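Local coordinates for MOCO carrier protein (Chlamydomonas reinhardtii, PDB 2IZ5) that probably binds the molybdenum cofactor and carries it in protected form, at residues I47-G52 / T71-L76; E60-A65 / E83-V88. All coordinates share one frame; numbering follows the deposited sequence.

Contact 1: I47-G52 / T71-L76; sequences ILLTGG and TTIGVL
Two neighbouring parallel strands of the Rossmann-like sheet meet here, Ile47-Gly51 beside Thr72-Leu76, the two strands of a beta-alpha-beta unit whose connecting helix is 56-67. Leu48 and Thr50 bond by both N and O to the facing strand: Leu48 N gives to Thr71 O, Leu48 O takes Ile73 N at 2.7 Å, Thr50 N reaches Ile73 O and Thr50 O receives Val75 N in its carbonyl plane. Gly52 N continues the pattern to Val75 O at 2.8 Å, but it stands 33° off the carbonyl plane, where the chain leaves the sheet. Leu49 and Ile73 share one face, and the apolar chains of Ile47 and Val75 extend their packing. In Ile47, chi1 of -71° sets CG1 beside the backbone N and leaves CG2 to meet Ile73 CD1 at 3.7 Å, while the side chains of Leu49 and Val75 cross, CD1 of Leu49 lying 3.5 Å from CG2 of Val75; such residues suit a buried strand. The other face bears Leu48, Thr50 and Thr72, with Leu48 and Thr50 packed on helix 56-67 and Thr50 OG1 bonded to Val18 O. Glycines suit the strand end: a CB on Gly74 would collide with Gly52 CA. Leu76 brings CD1 to Gly52 CA at 3.9 Å, and an alanine here would probably leave a gap beside that glycine. Parallel strands ending in a glycine-rich turn are characteristic of Rossmann-type folds.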
loop_
_atom_site.group_PDB
_atom_site.type_symbol
_atom_site.label_atom_id
_atom_site.label_comp_id
_atom_site.label_asym_id
_atom_site.label_seq_id
_atom_site.Cartn_x
_atom_site.Cartn_y
_atom_site.Cartn_z
ATOM N N ILE B 47 22.455 -0.406 11.070
ATOM C CA ILE B 47 21.231 0.346 11.320
ATOM C C ILE B 47 20.183 -0.659 11.760
ATOM O O ILE B 47 20.125 -1.711 11.188
ATOM C CB ILE B 47 20.816 1.192 10.068
ATOM C CG1 ILE B 47 21.813 2.364 9.905
ATOM C CG2 ILE B 47 19.484 1.786 10.213
ATOM C CD1 ILE B 47 21.690 3.070 8.546
ATOM N N LEU B 48 19.448 -0.367 12.850
ATOM C CA LEU B 48 18.249 -1.107 13.232
ATOM C C LEU B 48 16.972 -0.548 12.592
ATOM O O LEU B 48 16.641 0.629 12.750
ATOM C CB LEU B 48 18.091 -1.116 14.744
ATOM C CG LEU B 48 16.987 -1.981 15.398
ATOM C CD1 LEU B 48 16.761 -3.314 14.683
ATOM C CD2 LEU B 48 17.408 -2.254 16.842
ATOM N N LEU B 49 16.267 -1.420 11.883
ATOM C CA LEU B 49 14.964 -1.121 11.290
ATOM C C LEU B 49 13.919 -2.091 11.846
ATOM O O LEU B 49 14.090 -3.308 11.869
ATOM C CB LEU B 49 15.040 -1.108 9.754
ATOM C CG LEU B 49 13.833 -1.275 8.799
ATOM C CD1 LEU B 49 12.496 -1.086 9.372
ATOM C CD2 LEU B 49 13.985 -0.314 7.650
ATOM N N THR B 50 12.864 -1.518 12.398
ATOM C CA THR B 50 11.869 -2.291 13.102
ATOM C C THR B 50 10.558 -1.492 13.055
ATOM O O THR B 50 10.472 -0.499 12.322
ATOM C CB THR B 50 12.380 -2.658 14.550
ATOM O OG1 THR B 50 11.533 -3.639 15.132
ATOM C CG2 THR B 50 12.413 -1.481 15.487
ATOM N N GLY B 51 9.541 -1.963 13.773
ATOM C CA GLY B 51 8.264 -1.266 13.893
ATOM C C GLY B 51 8.500 -0.165 14.895
ATOM O O GLY B 51 9.357 -0.300 15.787
ATOM N N GLY B 52 7.780 0.934 14.749
ATOM C CA GLY B 52 8.085 2.145 15.512
ATOM C C GLY B 52 7.198 2.454 16.697
ATOM O O GLY B 52 7.302 3.547 17.257
ATOM N N THR B 71 21.900 3.791 15.256
ATOM C CA THR B 71 20.865 4.516 14.504
ATOM C C THR B 71 19.683 3.579 14.260
ATOM O O THR B 71 19.857 2.414 13.967
ATOM C CB THR B 71 21.368 4.957 13.165
ATOM O OG1 THR B 71 22.452 5.858 13.359
ATOM C CG2 THR B 71 20.276 5.646 12.365
ATOM N N THR B 72 18.479 4.122 14.384
ATOM C CA THR B 72 17.272 3.363 14.317
ATOM C C THR B 72 16.297 3.994 13.376
ATOM O O THR B 72 16.204 5.240 13.260
ATOM C CB THR B 72 16.605 3.318 15.719
ATOM O OG1 THR B 72 16.301 4.653 16.138
ATOM C CG2 THR B 72 17.544 2.715 16.717
ATOM N N ILE B 73 15.533 3.110 12.738
ATOM C CA ILE B 73 14.414 3.443 11.862
ATOM C C ILE B 73 13.173 2.662 12.321
ATOM O O ILE B 73 13.197 1.416 12.407
ATOM C CB ILE B 73 14.732 3.043 10.406
ATOM C CG1 ILE B 73 16.046 3.655 9.918
ATOM C CG2 ILE B 73 13.615 3.472 9.487
ATOM C CD1 ILE B 73 16.451 3.101 8.521
ATOM N N GLY B 74 12.127 3.391 12.670
ATOM C CA GLY B 74 10.837 2.817 13.025
ATOM C C GLY B 74 9.810 3.071 11.945
ATOM O O GLY B 74 9.682 4.180 11.511
ATOM N N VAL B 75 9.138 2.015 11.484
ATOM C CA VAL B 75 8.075 2.065 10.492
ATOM C C VAL B 75 6.744 2.103 11.238
ATOM O O VAL B 75 6.566 1.389 12.255
ATOM C CB VAL B 75 8.178 0.895 9.499
ATOM C CG1 VAL B 75 7.208 1.042 8.371
ATOM C CG2 VAL B 75 9.584 0.875 8.905
ATOM N N LEU B 76 5.887 3.042 10.819
ATOM C CA LEU B 76 4.573 3.222 11.397
ATOM C C LEU B 76 3.465 3.298 10.326
ATOM O O LEU B 76 3.710 3.625 9.167
ATOM C CB LEU B 76 4.533 4.492 12.247
ATOM C CG LEU B 76 5.377 4.467 13.522
ATOM C CD1 LEU B 76 6.771 5.085 13.329
ATOM C CD2 LEU B 76 4.664 5.212 14.605
#

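Contact 2: E60-A65 / E83-V88; sequences EAMKGA and EISDAV
This is apolar packing of a helix against a loop in the Rossmann-like fold: helix 56-67, the connecting helix of a beta-alpha-beta unit, is touched by the loop that leads from strand 72-76 to strand 90-93. No hydrogen bond crosses between 60-65 and 83-88, so packing joins these two segments. Ala87 sets its methyl against the helix backbone, CB lying 3.6 Å from Met62 O and 3.8 Å from Met62 CB; a small residue suits a loop that comes this close. Lys63 borders the same methyl with its aliphatic CG, while its amine forms a long salt bridge with Glu60. Ser85 to Val88 make a type I turn, and within it Ser85 OG accepts Ala87 N at 3.2 Å, an ST turn that helps fix where the Ala87 methyl points. Ser85 OG also bonds weakly with His59 ND1, earlier on the same helix, and Arg12 of the second subunit bonds weakly to Ser85 O and Val88 O. Met62 suits its place because its unbranched chain can bend at the end: with chi3 at -51°, SD and CE both come alongside one branch of Val88. Met62 CE lies 4.2 Å from Ser85 CB, and Val88 CG2 sits 3.6 Å from Met62 CE.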
loop_
_atom_site.group_PDB
_atom_site.type_symbol
_atom_site.label_atom_id
_atom_site.label_comp_id
_atom_site.label_asym_id
_atom_site.label_seq_id
_atom_site.Cartn_x
_atom_site.Cartn_y
_atom_site.Cartn_z
ATOM N N GLU B 60 11.980 -2.707 22.656
ATOM C CA GLU B 60 13.248 -3.215 23.241
ATOM C C GLU B 60 14.464 -3.344 22.275
ATOM O O GLU B 60 15.590 -3.018 22.611
ATOM C CB GLU B 60 12.996 -4.607 23.854
ATOM C CG GLU B 60 12.062 -4.617 25.082
ATOM C CD GLU B 60 12.596 -3.851 26.274
ATOM O OE1 GLU B 60 13.802 -3.466 26.322
ATOM O OE2 GLU B 60 11.791 -3.665 27.226
ATOM N N ALA B 61 14.270 -3.904 21.106
ATOM C CA ALA B 61 15.391 -3.869 20.143
ATOM C C ALA B 61 15.841 -2.417 19.955
ATOM O O ALA B 61 17.050 -2.124 19.908
ATOM C CB ALA B 61 15.040 -4.504 18.835
ATOM N N MET B 62 14.884 -1.512 19.881
ATOM C CA MET B 62 15.204 -0.147 19.598
ATOM C C MET B 62 15.895 0.571 20.737
ATOM O O MET B 62 16.820 1.339 20.517
ATOM C CB MET B 62 13.962 0.579 19.068
ATOM C CG MET B 62 14.023 0.651 17.514
ATOM S SD MET B 62 12.920 1.792 16.758
ATOM C CE MET B 62 11.428 1.338 17.514
ATOM N N LYS B 63 15.421 0.342 21.963
ATOM C CA LYS B 63 16.076 0.848 23.133
ATOM C C LYS B 63 17.485 0.295 23.256
ATOM O O LYS B 63 18.385 1.000 23.718
ATOM C CB LYS B 63 15.290 0.491 24.387
ATOM C CG LYS B 63 14.040 1.299 24.606
ATOM C CD LYS B 63 13.586 1.178 26.040
ATOM C CE LYS B 63 13.080 -0.182 26.412
ATOM N NZ LYS B 63 12.687 -0.129 27.900
ATOM N N GLY B 64 17.684 -0.965 22.889
ATOM C CA GLY B 64 19.008 -1.567 23.007
ATOM C C GLY B 64 19.963 -0.948 21.995
ATOM O O GLY B 64 21.128 -0.571 22.352
ATOM N N ALA B 65 19.503 -0.828 20.735
ATOM C CA ALA B 65 20.309 -0.103 19.733
ATOM C C ALA B 65 20.643 1.359 20.150
ATOM O O ALA B 65 21.747 1.728 20.141
ATOM C CB ALA B 65 19.672 -0.143 18.380
ATOM N N GLU B 83 2.361 8.651 18.332
ATOM C CA GLU B 83 3.310 8.287 19.395
ATOM C C GLU B 83 4.362 7.289 18.896
ATOM O O GLU B 83 4.158 6.061 18.825
ATOM C CB GLU B 83 2.605 7.800 20.662
ATOM C CG GLU B 83 2.302 8.942 21.643
ATOM C CD GLU B 83 1.155 8.615 22.589
ATOM O OE1 GLU B 83 1.072 7.458 23.060
ATOM O OE2 GLU B 83 0.333 9.514 22.846
ATOM N N ILE B 84 5.502 7.884 18.550
ATOM C CA ILE B 84 6.680 7.196 18.041
ATOM C C ILE B 84 7.337 6.723 19.324
ATOM O O ILE B 84 7.263 7.437 20.342
ATOM C CB ILE B 84 7.622 8.193 17.272
ATOM C CG1 ILE B 84 6.832 9.196 16.414
ATOM C CG2 ILE B 84 8.588 7.468 16.378
ATOM C CD1 ILE B 84 6.740 10.635 17.011
ATOM N N SER B 85 7.959 5.543 19.321
ATOM C CA SER B 85 8.788 5.194 20.467
ATOM C C SER B 85 9.795 6.338 20.639
ATOM O O SER B 85 10.068 7.094 19.701
ATOM C CB SER B 85 9.471 3.839 20.273
ATOM O OG SER B 85 10.517 3.622 21.210
ATOM N N ASP B 86 10.323 6.511 21.835
ATOM C CA ASP B 86 11.330 7.547 22.025
ATOM C C ASP B 86 12.701 7.083 21.489
ATOM O O ASP B 86 13.593 7.888 21.236
ATOM C CB ASP B 86 11.374 7.968 23.509
ATOM C CG ASP B 86 10.009 8.453 24.016
ATOM O OD1 ASP B 86 9.022 8.339 23.244
ATOM O OD2 ASP B 86 9.916 8.959 25.167
ATOM N N ALA B 87 12.850 5.775 21.286
ATOM C CA ALA B 87 14.078 5.205 20.688
ATOM C C ALA B 87 14.184 5.322 19.141
ATOM O O ALA B 87 15.170 4.860 18.533
ATOM C CB ALA B 87 14.219 3.743 21.124
ATOM N N VAL B 88 13.189 5.921 18.501
ATOM C CA VAL B 88 13.193 6.052 17.048
ATOM C C VAL B 88 13.952 7.331 16.650
ATOM O O VAL B 88 13.557 8.424 17.032
ATOM C CB VAL B 88 11.764 6.104 16.466
ATOM C CG1 VAL B 88 11.817 6.255 14.964
ATOM C CG2 VAL B 88 10.972 4.829 16.867
#

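Contact 2 lies over the face of contact 1 that bears Leu48, Thr50 and Thr72, their centres about 8 Å apart, and their segments alternate along the chain: strand 47-51, helix 56-67, strand 72-76, then the loop 83-88. The helix that covers Leu48 and Thr50 in contact 1 presents Met62 to the loop in contact 2. Two probable hydrogen bonds join them directly, Thr72 OG1 to Ala87 O at 2.7 Å and Gly52 O to Ser85 N at 2.9 Å, so the loop is held by strand 72-76 and by the turn after strand 47-51 as well as packed on the helix. Any part in cofactor carriage is an inference from the fold.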